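Radical SAM domain protein (Methanothrix thermoacetophila, PDB 6Y1X) probably acts as a carbide synthase that uses radical SAM chemistry and [4Fe-4S] clusters to build the precursor of the nitrogenase iron-molybdenum cofactor. Local coordinates at residues A[112-117]-A[140-145]; A[163-168]-A[230-235]; A[217-222]-A[245-250]. All coordinates share one frame; numbering follows the deposited sequence.

Contact 1. Residues A[112-117]-A[140-145]; sequences PGEPLA and STNGLL
In the loop after strand 104-109, E114 turns its carboxylate onto T141 and N142, where strand 136-141 runs out into the cluster-lined end of the radical SAM domain. Its CG is anti to the backbone N (chi1 162°) and the chain then bends at chi2, which brings the two oxygens to different partners. E114 OE2 takes a short bond from T141 OG1, 2.6 Å long, on the syn side but tilted out of the carboxylate plane. L116 N, 3.1 Å from the same E114 OE2, reaches it from the opposite face. E114 OE1 accepts N142 N at 2.8 Å, in a nearly straight bond (166°) that arrives from above the carboxylate plane. The N142 amide lies stacked on the carboxylate, 27° from parallel. P112-G113-E114 probably corresponds to the GGE motif of radical SAM enzymes, which in relatives helps to bind SAM. T141 OG1 also accepts from G143 N, an ST turn, and N142 OD1 from L144 N, an Asx turn; the two turns hold the chain as it leaves the strand. N142 touches one iron-sulfur cluster and S140 the other; a hydrogen bond from N142 ND2 to N60 OD1 further fixes the N142 amide. P115 packs its ring on the strand, with CG 3.0 Å from S140 O, a buried carbonyl that has no polar partner. Farther out the contact becomes apolar: L116 CB meets L145 CB at 3.9 Å, and L145 CD1 lies against L116 O and is 3.8 Å from A117 CA. L145 occupies the N-cap position of helix 146-156.

Contact 2. Residues A[163-168]-A[230-235]; sequences VTLNAV and FDIARK
V168 and I232 carry this contact, which contains no hydrogen bond between the segments. The I232 chain is extended beyond CG1 (chi2 172°), and its CD1 methyl lies against the peptide joining N166 to A167, 3.5 Å from N166 O. Its other branch, CG2, faces L165 CD2 at 4.2 Å. V168 straddles the helix surface with its two methyls: CG2 sits 4.0 Å from D231 O and close to I232 CG1, whereas CG1 touches the aliphatic part of K235, at CG, 4.1 Å away. The amine of K235 leads away from the contact. D231 offers its CB to V168 CG2, while its carboxylate serves its own helix: D231 OD1 receives R234 NH1 at 2.7 Å in a salt bridge close to the guanidinium plane but above that of the carboxylate.

The loop that I232 covers is held by polar bonds outside the two segments. N225 ND2 binds N166 O, H228 NE2 pairs with V168 N, and N166 OD1 accepts V219 N. The contact thus joins helix 229-239 to the chain leaving strand 160-164, with L165 packed on helix 189-209, I232 also touching T218 of strand 213-220, and helix 263-273 lying against F230 and A233.

Contact 3. Residues A[217-222]-A[245-250]; sequences NTVLIP and NVMPLI
M247 reaches across from strand 243-248 to the side chains of N217 and V219 on strand 213-220. Its CB and CG pass beside T218 O, with CB 3.9 Å from that oxygen. SD then comes to 4.1 Å from N217 CG, next to the amide. The bend at chi3 (-63°) folds the terminal CE back over the neighbouring strand, where it rests between V219 CG2, 3.6 Å away, and N217 CB.

On the same face, at the start of the pairing, N245 ND2 donates to N217 OD1 at 3.0 Å. The two side chains lie side by side and point the same way, but their amide planes are nearly perpendicular (83° apart) and the donor stands above the N217 carbonyl plane. K215 NZ also bonds to that oxygen. Toward the other end, V219 CG1 lies over L249 CA at 3.8 Å, and the L249 CD2 methyl continues the apolar surface to I221 and P222. The opposite face carries L220 CB against V246 CG1, 4.0 Å apart, covered by helix 263-273, where L220 meets I269 and V246 meets L273.

Four backbone bonds hold the strands in parallel register: T218 N to N245 O, M247 N to T218 O (2.7 Å), L220 N to M247 O (2.6 Å) and L249 N to L220 O. P248, which lacks an N-H, falls between the donors M247 and L249, and the ladder runs past it unbroken. Strand, helix 229-239 and strand here form a beta-alpha-beta unit, the last of the parallel sheet that makes up the partial TIM barrel of radical SAM enzymes.

All three contacts reach the parallel sheet, but at different depths. Contacts 1 and 3 are buried, and contact 2 is partly exposed along its helix. Contact 1, close to both clusters, centres on one carboxylate, with a leucine pair beside it; contact 2 is nearly all methyl packing; contact 3 combines a backbone ladder with apolar side chains and one amide-amide bond. Neighbouring strands join them: T141 O of contact 1 probably bonds to T164 N of contact 2, and L165 N to N217 O of contact 3. Contacts 2 and 3 interleave along the chain, because helix 229-239 connects the two strands of contact 3, whereas contact 1 closes before either begins.

Contact 1. Residues A[112-117]-A[140-145]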
# COMPACT_ATOMS: atom_id res chain seq x y z
N PRO A 112 7.99 -2.49 8.32
CA PRO A 112 6.95 -3.40 8.83
C PRO A 112 5.64 -2.71 9.25
O PRO A 112 4.63 -3.39 9.43
CB PRO A 112 7.63 -4.04 10.05
CG PRO A 112 9.10 -3.89 9.80
CD PRO A 112 9.22 -2.55 9.13
N GLY A 113 5.68 -1.39 9.42
CA GLY A 113 4.49 -0.61 9.74
C GLY A 113 4.05 0.28 8.58
O GLY A 113 4.00 -0.16 7.43
N GLU A 114 3.76 1.55 8.88
CA GLU A 114 3.25 2.47 7.88
C GLU A 114 4.44 3.28 7.37
O GLU A 114 5.03 4.04 8.15
CB GLU A 114 2.20 3.40 8.48
CG GLU A 114 1.90 4.68 7.69
CD GLU A 114 1.60 4.44 6.22
OE1 GLU A 114 1.02 3.37 5.90
OE2 GLU A 114 1.93 5.30 5.38
N PRO A 115 4.85 3.10 6.11
CA PRO A 115 6.04 3.81 5.62
C PRO A 115 6.03 5.32 5.86
O PRO A 115 7.06 5.87 6.28
CB PRO A 115 6.05 3.45 4.13
CG PRO A 115 5.51 2.04 4.14
CD PRO A 115 4.36 2.13 5.13
N LEU A 116 4.91 6.00 5.64
CA LEU A 116 4.91 7.45 5.76
C LEU A 116 4.93 7.95 7.20
O LEU A 116 5.13 9.15 7.41
CB LEU A 116 3.71 8.05 5.03
CG LEU A 116 3.52 7.69 3.55
CD1 LEU A 116 2.35 8.44 2.95
CD2 LEU A 116 4.79 7.99 2.78
N ALA A 117 4.78 7.07 8.18
CA ALA A 117 4.82 7.45 9.58
C ALA A 117 6.22 7.36 10.17
O ALA A 117 6.38 7.52 11.38
CB ALA A 117 3.86 6.59 10.41
N SER A 140 4.26 1.84 -0.29
CA SER A 140 2.92 1.46 0.10
C SER A 140 2.52 2.32 1.29
O SER A 140 3.37 2.73 2.09
CB SER A 140 2.85 -0.03 0.45
OG SER A 140 1.63 -0.38 1.08
N THR A 141 1.23 2.63 1.39
CA THR A 141 0.76 3.45 2.51
C THR A 141 -0.70 3.13 2.79
O THR A 141 -1.45 2.73 1.90
CB THR A 141 0.93 4.95 2.23
OG1 THR A 141 0.43 5.72 3.34
CG2 THR A 141 0.19 5.36 0.96
N ASN A 142 -1.10 3.32 4.04
CA ASN A 142 -2.52 3.31 4.36
C ASN A 142 -3.19 4.62 3.97
O ASN A 142 -4.42 4.73 4.06
CB ASN A 142 -2.75 2.97 5.84
CG ASN A 142 -2.11 3.98 6.79
OD1 ASN A 142 -2.07 5.18 6.53
ND2 ASN A 142 -1.61 3.48 7.91
N GLY A 143 -2.41 5.63 3.55
CA GLY A 143 -2.96 6.85 3.00
C GLY A 143 -3.16 7.97 3.99
O GLY A 143 -3.39 9.11 3.56
N LEU A 144 -3.11 7.70 5.29
CA LEU A 144 -3.42 8.74 6.27
C LEU A 144 -2.48 9.93 6.14
O LEU A 144 -2.92 11.08 6.20
CB LEU A 144 -3.36 8.18 7.69
CG LEU A 144 -3.69 9.20 8.78
CD1 LEU A 144 -5.11 9.76 8.64
CD2 LEU A 144 -3.48 8.59 10.16
N LEU A 145 -1.18 9.68 5.95
CA LEU A 145 -0.21 10.77 5.84
C LEU A 145 0.14 11.10 4.40
O LEU A 145 1.06 11.89 4.18
CB LEU A 145 1.05 10.44 6.64
CG LEU A 145 0.92 10.55 8.16
CD1 LEU A 145 2.18 10.05 8.86
CD2 LEU A 145 0.62 12.00 8.55

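Contact 2. Residues A[163-168]-A[230-235]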
# COMPACT_ATOMS: atom_id res chain seq x y z
N VAL A 163 -1.82 2.63 -2.25
CA VAL A 163 -2.65 3.05 -1.13
C VAL A 163 -3.61 1.91 -0.85
O VAL A 163 -4.26 1.41 -1.77
CB VAL A 163 -3.41 4.35 -1.43
CG1 VAL A 163 -4.27 4.75 -0.25
CG2 VAL A 163 -2.44 5.47 -1.82
N THR A 164 -3.74 1.53 0.41
CA THR A 164 -4.74 0.54 0.79
C THR A 164 -6.02 1.28 1.16
O THR A 164 -6.07 2.00 2.16
CB THR A 164 -4.25 -0.36 1.92
OG1 THR A 164 -3.16 -1.15 1.44
CG2 THR A 164 -5.37 -1.31 2.37
N LEU A 165 -7.06 1.09 0.35
CA LEU A 165 -8.32 1.80 0.49
C LEU A 165 -9.41 0.74 0.62
O LEU A 165 -9.74 0.06 -0.35
CB LEU A 165 -8.58 2.72 -0.70
CG LEU A 165 -9.85 3.57 -0.68
CD1 LEU A 165 -9.83 4.51 0.51
CD2 LEU A 165 -9.96 4.35 -1.97
N ASN A 166 -9.93 0.58 1.84
CA ASN A 166 -10.87 -0.49 2.13
C ASN A 166 -12.31 -0.01 2.16
O ASN A 166 -13.22 -0.84 2.30
CB ASN A 166 -10.52 -1.14 3.47
CG ASN A 166 -9.23 -1.93 3.40
OD1 ASN A 166 -8.91 -2.52 2.36
ND2 ASN A 166 -8.49 -1.95 4.49
N ALA A 167 -12.53 1.30 2.07
CA ALA A 167 -13.87 1.87 2.10
C ALA A 167 -13.81 3.29 1.55
O ALA A 167 -12.84 4.01 1.79
CB ALA A 167 -14.44 1.88 3.52
N VAL A 168 -14.85 3.68 0.82
CA VAL A 168 -15.09 5.08 0.46
C VAL A 168 -16.34 5.60 1.14
O VAL A 168 -16.79 6.72 0.85
CB VAL A 168 -15.15 5.29 -1.06
CG1 VAL A 168 -13.79 4.99 -1.70
CG2 VAL A 168 -16.25 4.43 -1.68
N PHE A 230 -17.39 -2.45 -5.15
CA PHE A 230 -17.84 -1.86 -6.41
C PHE A 230 -17.81 -0.33 -6.34
O PHE A 230 -17.36 0.33 -7.28
CB PHE A 230 -19.24 -2.36 -6.76
CG PHE A 230 -19.27 -3.78 -7.23
CD1 PHE A 230 -19.14 -4.09 -8.58
CD2 PHE A 230 -19.46 -4.81 -6.33
CE1 PHE A 230 -19.18 -5.41 -9.01
CE2 PHE A 230 -19.49 -6.14 -6.75
CZ PHE A 230 -19.35 -6.43 -8.09
N ASP A 231 -18.29 0.24 -5.23
CA ASP A 231 -18.23 1.68 -5.05
C ASP A 231 -16.78 2.17 -4.98
O ASP A 231 -16.46 3.26 -5.47
CB ASP A 231 -18.97 2.08 -3.77
CG ASP A 231 -20.47 2.05 -3.92
OD1 ASP A 231 -20.98 2.15 -5.05
OD2 ASP A 231 -21.15 1.90 -2.88
N ILE A 232 -15.91 1.40 -4.34
CA ILE A 232 -14.49 1.76 -4.29
C ILE A 232 -13.91 1.84 -5.70
O ILE A 232 -13.23 2.81 -6.06
CB ILE A 232 -13.69 0.78 -3.42
CG1 ILE A 232 -14.20 0.78 -1.98
CG2 ILE A 232 -12.19 1.08 -3.50
CD1 ILE A 232 -13.58 -0.32 -1.14
N ALA A 233 -14.15 0.80 -6.50
CA ALA A 233 -13.60 0.75 -7.85
C ALA A 233 -14.06 1.92 -8.70
O ALA A 233 -13.26 2.53 -9.42
CB ALA A 233 -13.98 -0.57 -8.52
N ARG A 234 -15.35 2.25 -8.64
CA ARG A 234 -15.85 3.38 -9.41
C ARG A 234 -15.18 4.68 -8.99
O ARG A 234 -14.79 5.49 -9.83
CB ARG A 234 -17.37 3.48 -9.28
CG ARG A 234 -18.13 2.42 -10.08
CD ARG A 234 -19.63 2.65 -10.03
NE ARG A 234 -20.23 2.24 -8.76
CZ ARG A 234 -20.79 1.05 -8.53
NH1 ARG A 234 -21.31 0.78 -7.34
NH2 ARG A 234 -20.84 0.15 -9.50
N LYS A 235 -15.03 4.89 -7.68
CA LYS A 235 -14.44 6.13 -7.19
C LYS A 235 -12.98 6.26 -7.63
O LYS A 235 -12.58 7.31 -8.15
CB LYS A 235 -14.57 6.18 -5.67
CG LYS A 235 -13.96 7.40 -4.99
CD LYS A 235 -14.71 8.66 -5.40
CE LYS A 235 -14.33 9.84 -4.52
NZ LYS A 235 -14.96 11.12 -4.97

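Contact 3. Residues A[217-222]-A[245-250]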
# COMPACT_ATOMS: atom_id res chain seq x y z
N ASN A 217 -4.90 -1.05 -3.19
CA ASN A 217 -5.25 -2.34 -2.61
C ASN A 217 -6.58 -2.24 -1.89
O ASN A 217 -6.86 -1.23 -1.23
CB ASN A 217 -4.19 -2.79 -1.60
CG ASN A 217 -2.85 -3.10 -2.24
OD1 ASN A 217 -2.75 -3.34 -3.44
ND2 ASN A 217 -1.82 -3.13 -1.41
N THR A 218 -7.38 -3.29 -1.98
CA THR A 218 -8.58 -3.41 -1.15
C THR A 218 -8.62 -4.80 -0.55
O THR A 218 -8.53 -5.80 -1.28
CB THR A 218 -9.86 -3.16 -1.95
OG1 THR A 218 -9.86 -1.83 -2.48
CG2 THR A 218 -11.10 -3.36 -1.07
N VAL A 219 -8.72 -4.87 0.77
CA VAL A 219 -8.88 -6.15 1.46
C VAL A 219 -10.36 -6.50 1.37
O VAL A 219 -11.22 -5.73 1.81
CB VAL A 219 -8.42 -6.07 2.92
CG1 VAL A 219 -8.54 -7.43 3.59
CG2 VAL A 219 -6.99 -5.58 2.99
N LEU A 220 -10.65 -7.66 0.79
CA LEU A 220 -12.03 -8.09 0.62
C LEU A 220 -12.50 -8.77 1.90
O LEU A 220 -12.08 -9.89 2.20
CB LEU A 220 -12.13 -9.02 -0.59
CG LEU A 220 -13.53 -9.40 -1.06
CD1 LEU A 220 -14.27 -8.16 -1.56
CD2 LEU A 220 -13.41 -10.44 -2.16
N ILE A 221 -13.39 -8.11 2.63
CA ILE A 221 -13.82 -8.56 3.95
C ILE A 221 -15.28 -8.97 3.86
O ILE A 221 -16.16 -8.10 3.81
CB ILE A 221 -13.61 -7.46 5.01
CG1 ILE A 221 -12.16 -6.98 5.00
CG2 ILE A 221 -14.00 -7.98 6.39
CD1 ILE A 221 -11.96 -5.58 5.63
N PRO A 222 -15.58 -10.26 3.82
CA PRO A 222 -16.97 -10.69 3.64
C PRO A 222 -17.87 -10.14 4.73
O PRO A 222 -17.52 -10.15 5.92
CB PRO A 222 -16.88 -12.22 3.71
CG PRO A 222 -15.50 -12.51 3.21
CD PRO A 222 -14.65 -11.40 3.77
N ASN A 245 -6.04 -3.73 -6.82
CA ASN A 245 -5.63 -5.05 -6.35
C ASN A 245 -6.56 -5.47 -5.22
O ASN A 245 -6.40 -5.01 -4.08
CB ASN A 245 -4.17 -5.02 -5.91
CG ASN A 245 -3.73 -6.33 -5.28
OD1 ASN A 245 -4.24 -7.39 -5.60
ND2 ASN A 245 -2.77 -6.24 -4.36
N VAL A 246 -7.51 -6.34 -5.52
CA VAL A 246 -8.43 -6.85 -4.51
C VAL A 246 -7.83 -8.09 -3.87
O VAL A 246 -7.57 -9.09 -4.55
CB VAL A 246 -9.81 -7.14 -5.12
CG1 VAL A 246 -10.77 -7.61 -4.04
CG2 VAL A 246 -10.34 -5.88 -5.80
N MET A 247 -7.61 -8.03 -2.56
CA MET A 247 -6.95 -9.08 -1.81
C MET A 247 -7.93 -9.74 -0.86
O MET A 247 -8.66 -9.04 -0.15
CB MET A 247 -5.77 -8.51 -1.01
CG MET A 247 -4.86 -7.59 -1.79
SD MET A 247 -3.59 -6.84 -0.74
CE MET A 247 -4.60 -5.88 0.38
N PRO A 248 -7.98 -11.07 -0.81
CA PRO A 248 -8.85 -11.73 0.17
C PRO A 248 -8.39 -11.45 1.59
O PRO A 248 -7.19 -11.38 1.87
CB PRO A 248 -8.72 -13.22 -0.19
CG PRO A 248 -7.37 -13.32 -0.83
CD PRO A 248 -7.21 -12.04 -1.61
N LEU A 249 -9.36 -11.23 2.48
CA LEU A 249 -9.07 -11.14 3.91
C LEU A 249 -8.24 -12.33 4.38
O LEU A 249 -8.51 -13.48 4.01
CB LEU A 249 -10.37 -11.07 4.71
CG LEU A 249 -10.24 -11.21 6.23
CD1 LEU A 249 -9.59 -9.97 6.83
CD2 LEU A 249 -11.58 -11.48 6.90
N ILE A 250 -7.20 -12.03 5.15
CA ILE A 250 -6.51 -13.03 5.96
C ILE A 250 -7.09 -12.91 7.36
O ILE A 250 -6.76 -11.94 8.07
CB ILE A 250 -4.98 -12.82 5.96
CG1 ILE A 250 -4.43 -12.82 4.54
CG2 ILE A 250 -4.29 -13.89 6.80
CD1 ILE A 250 -4.53 -14.15 3.85